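Local structure of kinesin-like protein (Caenorhabditis elegans, 5X3E) at residues C40-Y45 and L52-E57; T100-I105 and I204-Y209; P143-V148 and F299-V304; T220-Y225 and M254-A259. The protein is a kinesin-6 motor protein that probably couples ATP hydrolysis to movement along microtubules, captured here in its apo state. All blocks are in the same frame, centred on the assembly; numbering follows the deposited sequence.

Contact 1: C40-Y45 and L52-E57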
loop_
_atom_site.group_PDB
_atom_site.type_symbol
_atom_site.label_atom_id
_atom_site.label_comp_id
_atom_site.label_asym_id
_atom_site.label_seq_id
_atom_site.Cartn_x
_atom_site.Cartn_y
_atom_site.Cartn_z
ATOM N N CYS A 40 -13.737 -5.722 6.249
ATOM C CA CYS A 40 -13.532 -5.568 7.680
ATOM C C CYS A 40 -12.988 -6.871 8.252
ATOM O O CYS A 40 -13.400 -7.959 7.835
ATOM C CB CYS A 40 -14.842 -5.161 8.368
ATOM S SG CYS A 40 -14.720 -4.909 10.143
ATOM N N ARG A 41 -12.055 -6.759 9.197
ATOM C CA ARG A 41 -11.408 -7.924 9.794
ATOM C C ARG A 41 -11.423 -7.799 11.309
ATOM O O ARG A 41 -10.852 -6.853 11.862
ATOM C CB ARG A 41 -9.971 -8.094 9.300
ATOM C CG ARG A 41 -9.301 -9.305 9.920
ATOM C CD ARG A 41 -7.829 -9.392 9.592
ATOM N NE ARG A 41 -7.338 -10.752 9.784
ATOM C CZ ARG A 41 -6.068 -11.115 9.655
ATOM N NH1 ARG A 41 -5.150 -10.213 9.338
ATOM N NH2 ARG A 41 -5.716 -12.379 9.846
ATOM N N LEU A 42 -12.050 -8.772 11.972
ATOM C CA LEU A 42 -12.080 -8.809 13.427
ATOM C C LEU A 42 -10.826 -9.503 13.957
ATOM O O LEU A 42 -10.428 -10.558 13.449
ATOM C CB LEU A 42 -13.320 -9.565 13.916
ATOM C CG LEU A 42 -14.715 -9.228 13.376
ATOM C CD1 LEU A 42 -15.792 -9.819 14.285
ATOM C CD2 LEU A 42 -14.925 -7.750 13.165
ATOM N N CYS A 43 -10.210 -8.919 14.973
ATOM C CA CYS A 43 -9.078 -9.582 15.599
ATOM C C CYS A 43 -9.574 -10.570 16.657
ATOM O O CYS A 43 -10.740 -10.528 17.059
ATOM C CB CYS A 43 -8.145 -8.551 16.227
ATOM S SG CYS A 43 -8.953 -7.522 17.440
ATOM N N PRO A 44 -8.717 -11.488 17.111
ATOM C CA PRO A 44 -9.140 -12.418 18.169
ATOM C C PRO A 44 -9.565 -11.685 19.438
ATOM O O PRO A 44 -8.934 -10.713 19.860
ATOM C CB PRO A 44 -7.894 -13.284 18.400
ATOM C CG PRO A 44 -6.760 -12.538 17.739
ATOM C CD PRO A 44 -7.390 -11.847 16.581
ATOM N N TYR A 45 -10.660 -12.160 20.036
ATOM C CA TYR A 45 -11.233 -11.570 21.247
ATOM C C TYR A 45 -11.746 -12.679 22.157
ATOM O O TYR A 45 -12.724 -13.355 21.822
ATOM C CB TYR A 45 -12.356 -10.591 20.909
ATOM C CG TYR A 45 -13.143 -10.135 22.118
ATOM C CD1 TYR A 45 -12.527 -9.458 23.160
ATOM C CD2 TYR A 45 -14.507 -10.384 22.215
ATOM C CE1 TYR A 45 -13.241 -9.045 24.263
ATOM C CE2 TYR A 45 -15.231 -9.972 23.315
ATOM C CZ TYR A 45 -14.593 -9.300 24.335
ATOM O OH TYR A 45 -15.314 -8.893 25.434
ATOM N N LEU A 52 -19.088 -5.591 18.973
ATOM C CA LEU A 52 -19.697 -5.874 17.679
ATOM C C LEU A 52 -19.514 -7.349 17.344
ATOM O O LEU A 52 -18.600 -8.014 17.840
ATOM C CB LEU A 52 -19.132 -4.971 16.567
ATOM C CG LEU A 52 -17.676 -4.918 16.076
ATOM C CD1 LEU A 52 -16.683 -4.633 17.196
ATOM C CD2 LEU A 52 -17.276 -6.165 15.297
ATOM N N ILE A 53 -20.411 -7.851 16.496
ATOM C CA ILE A 53 -20.481 -9.263 16.133
ATOM C C ILE A 53 -20.701 -9.379 14.632
ATOM O O ILE A 53 -21.478 -8.619 14.045
ATOM C CB ILE A 53 -21.595 -10.000 16.913
ATOM C CG1 ILE A 53 -21.221 -10.116 18.390
ATOM C CG2 ILE A 53 -21.852 -11.386 16.332
ATOM C CD1 ILE A 53 -19.988 -10.971 18.617
ATOM N N ALA A 54 -20.015 -10.335 14.013
ATOM C CA ALA A 54 -20.202 -10.606 12.596
ATOM C C ALA A 54 -21.465 -11.428 12.376
ATOM O O ALA A 54 -21.821 -12.281 13.193
ATOM C CB ALA A 54 -18.985 -11.337 12.026
ATOM N N ILE A 55 -22.149 -11.158 11.267
ATOM C CA ILE A 55 -23.406 -11.829 10.961
ATOM C C ILE A 55 -23.299 -12.579 9.641
ATOM O O ILE A 55 -23.046 -13.789 9.615
ATOM C CB ILE A 55 -24.571 -10.826 10.902
ATOM C CG1 ILE A 55 -24.564 -9.911 12.122
ATOM C CG2 ILE A 55 -25.892 -11.563 10.809
ATOM C CD1 ILE A 55 -25.618 -8.834 12.046
ATOM N N ASP A 56 -23.499 -11.857 8.538
ATOM C CA ASP A 56 -23.681 -12.430 7.208
ATOM C C ASP A 56 -22.385 -12.843 6.528
ATOM O O ASP A 56 -22.434 -13.249 5.361
ATOM C CB ASP A 56 -24.400 -11.426 6.301
ATOM C CG ASP A 56 -25.876 -11.303 6.610
ATOM O OD1 ASP A 56 -26.321 -11.845 7.645
ATOM O OD2 ASP A 56 -26.592 -10.658 5.815
ATOM N N GLU A 57 -21.238 -12.732 7.200
ATOM C CA GLU A 57 -19.922 -12.748 6.564
ATOM C C GLU A 57 -19.753 -11.572 5.606
ATOM O O GLU A 57 -18.739 -11.479 4.903
ATOM C CB GLU A 57 -19.644 -14.084 5.847
ATOM C CG GLU A 57 -18.164 -14.470 5.694
ATOM C CD GLU A 57 -17.527 -14.970 6.988
ATOM O OE1 GLU A 57 -18.257 -15.156 7.983
ATOM O OE2 GLU A 57 -16.294 -15.181 7.010
#
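Leu42 and Leu52 meet tip to tip, their CD2 methyls 3.5 Å apart, where the end of strand 37-42 of the kinesin motor core faces the small antiparallel sheet that begins with strand 52-54. Leu42 carries CG beside the backbone N, anti to the carbonyl carbon; this chi1 of -50° directs CG at the other segment, and chi2 of -164° spreads the two methyls over it. Its CD2 takes the closer approach to Leu52, while CD1 spans two neighbours, lying 4.1 Å from Leu52 CD2 and 4.2 Å from Ala54 CB. Leu52 starts off to one side and is brought in by its torsions: with CG between the backbone N and the carbonyl carbon (chi1 63°), CD2 swings toward Leu42. Ala54 adds a single methyl, directed at Leu42 from two residues further along the strand. Ile60 of strand 59-62 touches both leucines, and Val411 of the central sheet touches Leu42, so the pair is buried between the two sheets. Methyl groups alone make the contact, the nearest CA atoms, of Leu42 and Ala54, being 8.4 Å apart. The join here thus rests on apolar burial and the fit of methyls rather than on directional bonds.

Contact 2: T100-I105 and I204-Y209. With SO4 (sulfate ion), chain T.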
loop_
_atom_site.group_PDB
_atom_site.type_symbol
_atom_site.label_atom_id
_atom_site.label_comp_id
_atom_site.label_asym_id
_atom_site.label_seq_id
_atom_site.Cartn_x
_atom_site.Cartn_y
_atom_site.Cartn_z
ATOM N N THR A 100 -7.982 -10.198 -0.430
ATOM C CA THR A 100 -7.625 -8.793 -0.320
ATOM C C THR A 100 -6.600 -8.335 -1.351
ATOM O O THR A 100 -6.653 -7.179 -1.781
ATOM C CB THR A 100 -7.110 -8.521 1.106
ATOM O OG1 THR A 100 -8.223 -8.422 2.002
ATOM C CG2 THR A 100 -6.322 -7.280 1.204
ATOM N N SER A 101 -5.700 -9.218 -1.799
ATOM C CA SER A 101 -4.543 -8.798 -2.579
ATOM C C SER A 101 -4.391 -9.459 -3.945
ATOM O O SER A 101 -3.731 -8.876 -4.812
ATOM C CB SER A 101 -3.255 -9.052 -1.786
ATOM O OG SER A 101 -3.348 -8.494 -0.492
ATOM N N VAL A 102 -4.974 -10.640 -4.172
ATOM C CA VAL A 102 -4.682 -11.374 -5.403
ATOM C C VAL A 102 -5.196 -10.609 -6.616
ATOM O O VAL A 102 -4.525 -10.542 -7.655
ATOM C CB VAL A 102 -5.255 -12.806 -5.331
ATOM C CG1 VAL A 102 -5.364 -13.424 -6.720
ATOM C CG2 VAL A 102 -4.374 -13.677 -4.455
ATOM N N ASP A 103 -6.380 -10.001 -6.506
ATOM C CA ASP A 103 -6.910 -9.241 -7.637
ATOM C C ASP A 103 -6.129 -7.949 -7.865
ATOM O O ASP A 103 -6.096 -7.438 -8.990
ATOM C CB ASP A 103 -8.401 -8.947 -7.436
ATOM C CG ASP A 103 -8.672 -8.036 -6.248
ATOM O OD1 ASP A 103 -9.730 -7.372 -6.238
ATOM O OD2 ASP A 103 -7.823 -7.969 -5.332
ATOM N N LEU A 104 -5.503 -7.402 -6.820
ATOM C CA LEU A 104 -4.645 -6.238 -7.019
ATOM C C LEU A 104 -3.363 -6.626 -7.739
ATOM O O LEU A 104 -2.877 -5.879 -8.597
ATOM C CB LEU A 104 -4.323 -5.572 -5.679
ATOM C CG LEU A 104 -5.515 -5.262 -4.772
ATOM C CD1 LEU A 104 -5.083 -4.438 -3.562
ATOM C CD2 LEU A 104 -6.634 -4.577 -5.550
ATOM N N ILE A 105 -2.797 -7.788 -7.403
ATOM C CA ILE A 105 -1.610 -8.251 -8.116
ATOM C C ILE A 105 -1.949 -8.566 -9.566
ATOM O O ILE A 105 -1.178 -8.252 -10.479
ATOM C CB ILE A 105 -0.989 -9.464 -7.412
ATOM C CG1 ILE A 105 -0.575 -9.104 -5.982
ATOM C CG2 ILE A 105 0.195 -9.962 -8.216
ATOM C CD1 ILE A 105 -0.190 -10.320 -5.142
ATOM N N ILE A 204 2.370 -19.279 -4.175
ATOM C CA ILE A 204 1.367 -18.977 -5.192
ATOM C C ILE A 204 2.011 -18.282 -6.383
ATOM O O ILE A 204 2.792 -17.335 -6.225
ATOM C CB ILE A 204 0.249 -18.106 -4.588
ATOM C CG1 ILE A 204 -0.605 -18.907 -3.606
ATOM C CG2 ILE A 204 -0.634 -17.531 -5.681
ATOM C CD1 ILE A 204 -1.745 -18.100 -2.999
ATOM N N LYS A 205 1.690 -18.758 -7.586
ATOM C CA LYS A 205 2.079 -18.104 -8.832
ATOM C C LYS A 205 0.816 -17.760 -9.604
ATOM O O LYS A 205 0.036 -18.652 -9.956
ATOM C CB LYS A 205 3.005 -18.983 -9.677
ATOM C CG LYS A 205 4.239 -19.470 -8.937
ATOM C CD LYS A 205 5.444 -19.566 -9.863
ATOM C CE LYS A 205 6.725 -19.802 -9.070
ATOM N NZ LYS A 205 7.948 -19.441 -9.843
ATOM N N LEU A 206 0.605 -16.471 -9.844
ATOM C CA LEU A 206 -0.513 -16.005 -10.648
ATOM C C LEU A 206 -0.087 -15.871 -12.103
ATOM O O LEU A 206 1.085 -15.635 -12.408
ATOM C CB LEU A 206 -1.031 -14.657 -10.136
ATOM C CG LEU A 206 -1.426 -14.583 -8.660
ATOM C CD1 LEU A 206 -1.891 -13.176 -8.319
ATOM C CD2 LEU A 206 -2.508 -15.613 -8.352
ATOM N N SER A 207 -1.049 -16.018 -13.001
ATOM C CA SER A 207 -0.792 -15.811 -14.416
ATOM C C SER A 207 -1.333 -14.450 -14.844
ATOM O O SER A 207 -2.179 -13.852 -14.177
ATOM C CB SER A 207 -1.441 -16.907 -15.257
ATOM O OG SER A 207 -2.848 -16.783 -15.189
ATOM N N GLY A 208 -0.829 -13.965 -15.974
ATOM C CA GLY A 208 -1.298 -12.705 -16.506
ATOM C C GLY A 208 -0.179 -11.770 -16.908
ATOM O O GLY A 208 -0.428 -10.718 -17.503
ATOM N N TYR A 209 1.059 -12.134 -16.585
ATOM C CA TYR A 209 2.189 -11.320 -16.998
ATOM C C TYR A 209 2.347 -11.360 -18.513
ATOM O O TYR A 209 2.169 -12.399 -19.148
ATOM C CB TYR A 209 3.479 -11.784 -16.327
ATOM C CG TYR A 209 4.659 -10.933 -16.737
ATOM C CD1 TYR A 209 5.507 -11.327 -17.766
ATOM C CD2 TYR A 209 4.909 -9.719 -16.109
ATOM C CE1 TYR A 209 6.575 -10.537 -18.151
ATOM C CE2 TYR A 209 5.971 -8.924 -16.487
ATOM C CZ TYR A 209 6.800 -9.333 -17.506
ATOM O OH TYR A 209 7.859 -8.538 -17.877
HETATM S S SO4 T . -4.486 -17.514 -11.465
HETATM O O1 SO4 T . -3.709 -18.450 -10.656
HETATM O O2 SO4 T . -5.330 -18.267 -12.391
HETATM O O3 SO4 T . -5.322 -16.687 -10.596
HETATM O O4 SO4 T . -3.582 -16.660 -12.227
#
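Leu206 pushes one methyl between Val102 and Ile105 of helix 93-109, one of the helices that flank the central sheet of the kinesin motor domain, a P-loop NTPase fold. Packing is tight around CD1. It lies 3.8 Å from Val102 CG1 and also 3.8 Å from Ile105 CG2, and it reaches the carbonyl O of Val102 as well. The leucine side chain crosses that of Ile105 at about a right angle and that of Val102 at a slant. With Ile105 CG2 anti to the backbone N, this branch faces the leucine, and Val148 of helix 141-152 closes the buried side by touching both Ile105 and Leu206. The same helix holds the loop's backbone, Leu206 N donating to Ser152 OG. Were Leu206 cut back to an alanine, Val102 and Ile105 would probably lose the methyl they share, and a gap would open between loop and helix.

The other side is looser and more polar. Ser207 is exposed, and Leu206 CD2 lies against a sulfate ion that was probably taken up from the crystallisation solution. One sulfate oxygen, O4, receives both donors of Ser207: OG at 3.1 Å and the backbone N at 2.7 Å, the latter bond almost straight, with an N-H...O angle of 177°.

Contact 3: P143-V148 and F299-V304. With SO4 (sulfate ion), chain C.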
loop_
_atom_site.group_PDB
_atom_site.type_symbol
_atom_site.label_atom_id
_atom_site.label_comp_id
_atom_site.label_asym_id
_atom_site.label_seq_id
_atom_site.Cartn_x
_atom_site.Cartn_y
_atom_site.Cartn_z
ATOM N N PRO A 143 4.456 -9.034 2.737
ATOM C CA PRO A 143 5.441 -10.021 2.262
ATOM C C PRO A 143 4.845 -11.036 1.306
ATOM O O PRO A 143 5.501 -11.410 0.323
ATOM C CB PRO A 143 5.937 -10.677 3.558
ATOM C CG PRO A 143 5.563 -9.723 4.647
ATOM C CD PRO A 143 4.279 -9.120 4.198
ATOM N N ARG A 144 3.607 -11.481 1.552
ATOM C CA ARG A 144 2.957 -12.401 0.624
ATOM C C ARG A 144 2.776 -11.759 -0.744
ATOM O O ARG A 144 2.959 -12.418 -1.775
ATOM C CB ARG A 144 1.609 -12.861 1.182
ATOM C CG ARG A 144 1.703 -13.648 2.479
ATOM C CD ARG A 144 0.325 -14.058 2.968
ATOM N NE ARG A 144 0.381 -14.621 4.313
ATOM C CZ ARG A 144 0.464 -15.922 4.571
ATOM N NH1 ARG A 144 0.489 -16.794 3.573
ATOM N NH2 ARG A 144 0.518 -16.349 5.826
ATOM N N THR A 145 2.384 -10.483 -0.771
ATOM C CA THR A 145 2.272 -9.769 -2.037
ATOM C C THR A 145 3.615 -9.722 -2.758
ATOM O O THR A 145 3.696 -9.993 -3.961
ATOM C CB THR A 145 1.730 -8.358 -1.807
ATOM O OG1 THR A 145 0.384 -8.433 -1.326
ATOM C CG2 THR A 145 1.743 -7.584 -3.109
ATOM N N LEU A 146 4.685 -9.376 -2.037
ATOM C CA LEU A 146 6.011 -9.381 -2.648
ATOM C C LEU A 146 6.372 -10.764 -3.172
ATOM O O LEU A 146 6.928 -10.893 -4.270
ATOM C CB LEU A 146 7.063 -8.909 -1.647
ATOM C CG LEU A 146 7.035 -7.444 -1.218
ATOM C CD1 LEU A 146 7.955 -7.234 -0.012
ATOM C CD2 LEU A 146 7.429 -6.540 -2.390
ATOM N N ASP A 147 6.082 -11.808 -2.389
ATOM C CA ASP A 147 6.333 -13.177 -2.834
ATOM C C ASP A 147 5.610 -13.472 -4.139
ATOM O O ASP A 147 6.222 -13.907 -5.121
ATOM C CB ASP A 147 5.887 -14.168 -1.755
ATOM C CG ASP A 147 6.858 -14.259 -0.599
ATOM O OD1 ASP A 147 8.071 -14.056 -0.817
ATOM O OD2 ASP A 147 6.401 -14.545 0.530
ATOM N N VAL A 148 4.299 -13.234 -4.166
ATOM C CA VAL A 148 3.487 -13.610 -5.316
ATOM C C VAL A 148 3.874 -12.802 -6.550
ATOM O O VAL A 148 3.901 -13.335 -7.668
ATOM C CB VAL A 148 1.998 -13.462 -4.967
ATOM C CG1 VAL A 148 1.146 -13.602 -6.203
ATOM C CG2 VAL A 148 1.614 -14.506 -3.930
ATOM N N PHE A 299 4.051 2.032 1.271
ATOM C CA PHE A 299 4.994 1.154 0.592
ATOM C C PHE A 299 4.450 0.887 -0.807
ATOM O O PHE A 299 3.379 0.291 -0.960
ATOM C CB PHE A 299 5.202 -0.133 1.383
ATOM C CG PHE A 299 6.310 -0.993 0.851
ATOM C CD1 PHE A 299 7.621 -0.771 1.232
ATOM C CD2 PHE A 299 6.039 -2.029 -0.028
ATOM C CE1 PHE A 299 8.643 -1.565 0.744
ATOM C CE2 PHE A 299 7.058 -2.826 -0.519
ATOM C CZ PHE A 299 8.361 -2.594 -0.133
ATOM N N THR A 300 5.159 1.364 -1.824
ATOM C CA THR A 300 4.695 1.274 -3.204
ATOM C C THR A 300 5.578 0.306 -3.979
ATOM O O THR A 300 6.794 0.509 -4.077
ATOM C CB THR A 300 4.700 2.646 -3.870
ATOM O OG1 THR A 300 3.855 3.537 -3.131
ATOM C CG2 THR A 300 4.192 2.535 -5.298
ATOM N N ILE A 301 4.961 -0.728 -4.538
ATOM C CA ILE A 301 5.633 -1.694 -5.398
ATOM C C ILE A 301 5.383 -1.286 -6.840
ATOM O O ILE A 301 4.231 -1.228 -7.284
ATOM C CB ILE A 301 5.134 -3.124 -5.136
ATOM C CG1 ILE A 301 5.216 -3.447 -3.643
ATOM C CG2 ILE A 301 5.936 -4.124 -5.960
ATOM C CD1 ILE A 301 4.394 -4.635 -3.223
ATOM N N LYS A 302 6.455 -0.981 -7.564
ATOM C CA LYS A 302 6.367 -0.545 -8.950
ATOM C C LYS A 302 6.889 -1.633 -9.874
ATOM O O LYS A 302 8.015 -2.116 -9.706
ATOM C CB LYS A 302 7.153 0.746 -9.175
ATOM C CG LYS A 302 6.690 1.902 -8.322
ATOM C CD LYS A 302 7.530 3.134 -8.593
ATOM C CE LYS A 302 7.050 4.304 -7.749
ATOM N NZ LYS A 302 7.810 5.546 -8.040
ATOM N N LEU A 303 6.081 -1.992 -10.861
ATOM C CA LEU A 303 6.481 -2.931 -11.899
ATOM C C LEU A 303 6.826 -2.113 -13.138
ATOM O O LEU A 303 5.940 -1.670 -13.872
ATOM C CB LEU A 303 5.371 -3.941 -12.172
ATOM C CG LEU A 303 5.690 -5.013 -13.211
ATOM C CD1 LEU A 303 6.882 -5.822 -12.754
ATOM C CD2 LEU A 303 4.483 -5.907 -13.448
ATOM N N VAL A 304 8.119 -1.896 -13.353
ATOM C CA VAL A 304 8.608 -1.119 -14.488
ATOM C C VAL A 304 8.789 -2.069 -15.669
ATOM O O VAL A 304 9.645 -2.955 -15.637
ATOM C CB VAL A 304 9.922 -0.410 -14.147
ATOM C CG1 VAL A 304 10.467 0.325 -15.373
ATOM C CG2 VAL A 304 9.726 0.518 -12.948
HETATM S S SO4 C . 6.878 7.776 -5.102
HETATM O O1 SO4 C . 6.762 7.512 -6.536
HETATM O O2 SO4 C . 6.110 6.785 -4.352
HETATM O O3 SO4 C . 6.347 9.099 -4.805
HETATM O O4 SO4 C . 8.276 7.726 -4.699
#
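Leu146 and Ile301 meet across a helix and a strand, segments 143-148 and 299-304, whose directions differ by just 6°; the short axes lie 11.0 Å from each other, yet a handful of aliphatic carbons and one ring edge bridge them. This is a helix laid along the central sheet of the kinesin motor domain, in the layered arrangement of P-loop NTPases. Leu146 leaves the helix at a slant, but its end turns to the strand and CD2 does most of the touching. That methyl sits 3.7 Å from Ile301 CD1 and meets the Phe299 ring at its edge, near the ring plane, 4.2 Å from CE2. Ile301 points toward the helix; CG1 stands anti to the carbonyl carbon (chi1 -52°), and its extended chain (chi2 163°) carries CD1 to both Leu146 and Thr145. Thr145 turns its methyl to the strand, while its OG1 bonds back to Leu141 O within the helix. Ala270 and Leu271 of helix 267-281 touch Leu146, and Phe274 meets the Phe299 ring edge-to-face. On the far face of the strand, Lys302 extends away from the helix and pairs with Asp261; its NZ also donates to O1 of a sulfate ion, at 2.7 Å.

Contact 4: T220-Y225 and M254-A259. With SO4 (sulfate ion), chain C.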
loop_
_atom_site.group_PDB
_atom_site.type_symbol
_atom_site.label_atom_id
_atom_site.label_comp_id
_atom_site.label_asym_id
_atom_site.label_seq_id
_atom_site.Cartn_x
_atom_site.Cartn_y
_atom_site.Cartn_z
ATOM N N THR A 220 9.364 2.133 -3.383
ATOM C CA THR A 220 9.546 3.331 -2.583
ATOM C C THR A 220 8.831 3.118 -1.259
ATOM O O THR A 220 7.769 2.486 -1.213
ATOM C CB THR A 220 9.006 4.596 -3.282
ATOM O OG1 THR A 220 7.613 4.439 -3.578
ATOM C CG2 THR A 220 9.752 4.841 -4.574
ATOM N N TYR A 221 9.440 3.594 -0.179
ATOM C CA TYR A 221 8.834 3.515 1.143
ATOM C C TYR A 221 8.794 4.918 1.724
ATOM O O TYR A 221 9.843 5.536 1.938
ATOM C CB TYR A 221 9.599 2.562 2.063
ATOM C CG TYR A 221 8.795 2.116 3.268
ATOM C CD1 TYR A 221 7.452 2.457 3.396
ATOM C CD2 TYR A 221 9.377 1.349 4.274
ATOM C CE1 TYR A 221 6.706 2.051 4.494
ATOM C CE2 TYR A 221 8.638 0.933 5.377
ATOM C CZ TYR A 221 7.303 1.287 5.482
ATOM O OH TYR A 221 6.561 0.881 6.571
ATOM N N VAL A 222 7.589 5.416 1.970
ATOM C CA VAL A 222 7.360 6.812 2.309
ATOM C C VAL A 222 6.473 6.893 3.543
ATOM O O VAL A 222 5.578 6.061 3.735
ATOM C CB VAL A 222 6.735 7.566 1.115
ATOM C CG1 VAL A 222 6.353 8.917 1.518
ATOM C CG2 VAL A 222 7.757 7.712 0.005
ATOM N N GLU A 223 6.730 7.884 4.395
ATOM C CA GLU A 223 5.961 8.090 5.614
ATOM C C GLU A 223 5.336 9.476 5.590
ATOM O O GLU A 223 6.010 10.460 5.273
ATOM C CB GLU A 223 6.846 7.931 6.854
ATOM C CG GLU A 223 6.133 8.158 8.173
ATOM C CD GLU A 223 7.090 8.171 9.347
ATOM O OE1 GLU A 223 8.193 8.739 9.201
ATOM O OE2 GLU A 223 6.745 7.608 10.411
ATOM N N ILE A 224 4.059 9.560 5.946
ATOM C CA ILE A 224 3.372 10.837 6.103
ATOM C C ILE A 224 3.105 11.017 7.592
ATOM O O ILE A 224 2.279 10.304 8.176
ATOM C CB ILE A 224 2.078 10.895 5.285
ATOM C CG1 ILE A 224 2.401 10.857 3.794
ATOM C CG2 ILE A 224 1.292 12.151 5.626
ATOM C CD1 ILE A 224 1.188 10.686 2.918
ATOM N N TYR A 225 3.827 11.946 8.214
ATOM C CA TYR A 225 3.744 12.164 9.655
ATOM C C TYR A 225 3.616 13.656 9.927
ATOM O O TYR A 225 4.490 14.432 9.531
ATOM C CB TYR A 225 4.977 11.588 10.354
ATOM C CG TYR A 225 5.071 11.933 11.813
ATOM C CD1 TYR A 225 4.157 11.424 12.722
ATOM C CD2 TYR A 225 6.075 12.763 12.286
ATOM C CE1 TYR A 225 4.239 11.734 14.061
ATOM C CE2 TYR A 225 6.166 13.079 13.624
ATOM C CZ TYR A 225 5.246 12.562 14.509
ATOM O OH TYR A 225 5.330 12.872 15.847
ATOM N N MET A 254 0.624 11.335 -9.252
ATOM C CA MET A 254 1.218 11.809 -8.011
ATOM C C MET A 254 2.498 11.036 -7.696
ATOM O O MET A 254 2.635 9.856 -8.023
ATOM C CB MET A 254 0.226 11.660 -6.862
ATOM C CG MET A 254 -1.008 12.531 -7.012
ATOM S SD MET A 254 -0.598 14.278 -7.140
ATOM C CE MET A 254 -1.448 14.658 -8.659
ATOM N N TYR A 255 3.450 11.725 -7.072
ATOM C CA TYR A 255 4.670 11.082 -6.600
ATOM C C TYR A 255 5.326 11.968 -5.547
ATOM O O TYR A 255 4.952 13.127 -5.352
ATOM C CB TYR A 255 5.647 10.784 -7.750
ATOM C CG TYR A 255 6.380 11.986 -8.322
ATOM C CD1 TYR A 255 7.725 12.209 -8.029
ATOM C CD2 TYR A 255 5.734 12.893 -9.158
ATOM C CE1 TYR A 255 8.406 13.307 -8.552
ATOM C CE2 TYR A 255 6.407 13.996 -9.689
ATOM C CZ TYR A 255 7.742 14.196 -9.381
ATOM O OH TYR A 255 8.414 15.278 -9.902
ATOM N N VAL A 256 6.321 11.402 -4.875
ATOM C CA VAL A 256 7.101 12.107 -3.866
ATOM C C VAL A 256 8.401 12.546 -4.533
ATOM O O VAL A 256 9.192 11.705 -4.976
ATOM C CB VAL A 256 7.354 11.223 -2.632
ATOM C CG1 VAL A 256 8.207 11.952 -1.618
ATOM C CG2 VAL A 256 6.033 10.782 -1.993
ATOM N N ASP A 257 8.611 13.865 -4.595
ATOM C CA ASP A 257 9.652 14.472 -5.429
ATOM C C ASP A 257 11.026 13.837 -5.220
ATOM O O ASP A 257 11.595 13.242 -6.141
ATOM C CB ASP A 257 9.691 15.984 -5.158
ATOM C CG ASP A 257 10.634 16.731 -6.084
ATOM O OD1 ASP A 257 11.263 16.099 -6.954
ATOM O OD2 ASP A 257 10.714 17.969 -5.971
ATOM N N GLY A 258 11.583 13.956 -4.025
ATOM C CA GLY A 258 12.903 13.403 -3.787
ATOM C C GLY A 258 12.966 11.996 -3.233
ATOM O O GLY A 258 14.042 11.577 -2.794
ATOM N N ALA A 259 11.862 11.252 -3.246
ATOM C CA ALA A 259 11.881 9.886 -2.737
ATOM C C ALA A 259 12.679 8.966 -3.646
ATOM O O ALA A 259 12.670 9.109 -4.872
ATOM C CB ALA A 259 10.459 9.348 -2.589
HETATM S S SO4 C . 6.878 7.776 -5.102
HETATM O O1 SO4 C . 6.762 7.512 -6.536
HETATM O O2 SO4 C . 6.110 6.785 -4.352
HETATM O O3 SO4 C . 6.347 9.099 -4.805
HETATM O O4 SO4 C . 8.276 7.726 -4.699
#
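Val222 and Val256 reach toward each other, tip to tip, from strands 213-225 and 254-256, CG1 of the first lying 4.0 Å from CG2 of the second. With CG1 of Val222 anti to the backbone N (chi1 173°), both methyls of Val222 straddle Val256 CG2, and CG2 also approaches Ala259 CB at 4.1 Å. Ala259 is brought to this place by a type I turn from Val256 to Ala259, in which Ala259 N bonds Val256 O, and its methyl points at the first strand. Cys229 of strand 228-231 touches both valines.

Beside this apolar group a sulfate ion lies between the two segments. Thr220 points toward the second segment; OG1 sits between its backbone N and carbonyl carbon (chi1 58°) and donates to sulfate O2 at 2.9 Å. The approach of Val256 N to sulfate O3 is too short to be trusted in detail. Lys302 also binds the ion. A valine at Thr220 is likely to leave sulfate O2 without this hydroxyl donor and weaken the ion's hold on the first strand. The arrangement belongs to the mixed sheet of the kinesin motor domain, where strands 213-225 and 254-256, joined through strands 228-231 and 243-248, face each other across the curl of the sheet and a sulfate ion lies between them.

From the N terminus, contact 1 closes first, a short loop joining strand 37-42 of the main sheet to the small antiparallel sheet; it is finished before the others open. Contacts 2 and 3 then interlock, their segments alternating along the chain: helix 93-109, helix 141-152, the loop before strand 213-225, and strand 296-307. They touch through Val148, which packs on Ile105 and Leu206. Contact 4 falls wholly within the long excursion spanned by contact 3, and strands 213-225 and 296-307 are sheet neighbours, with Thr300 N probably hydrogen-bonded to Thr220 O; one sulfate touches both contacts. Contacts 1 and 4 lie about 33 Å apart between centres, on opposite sides of the chain's centre.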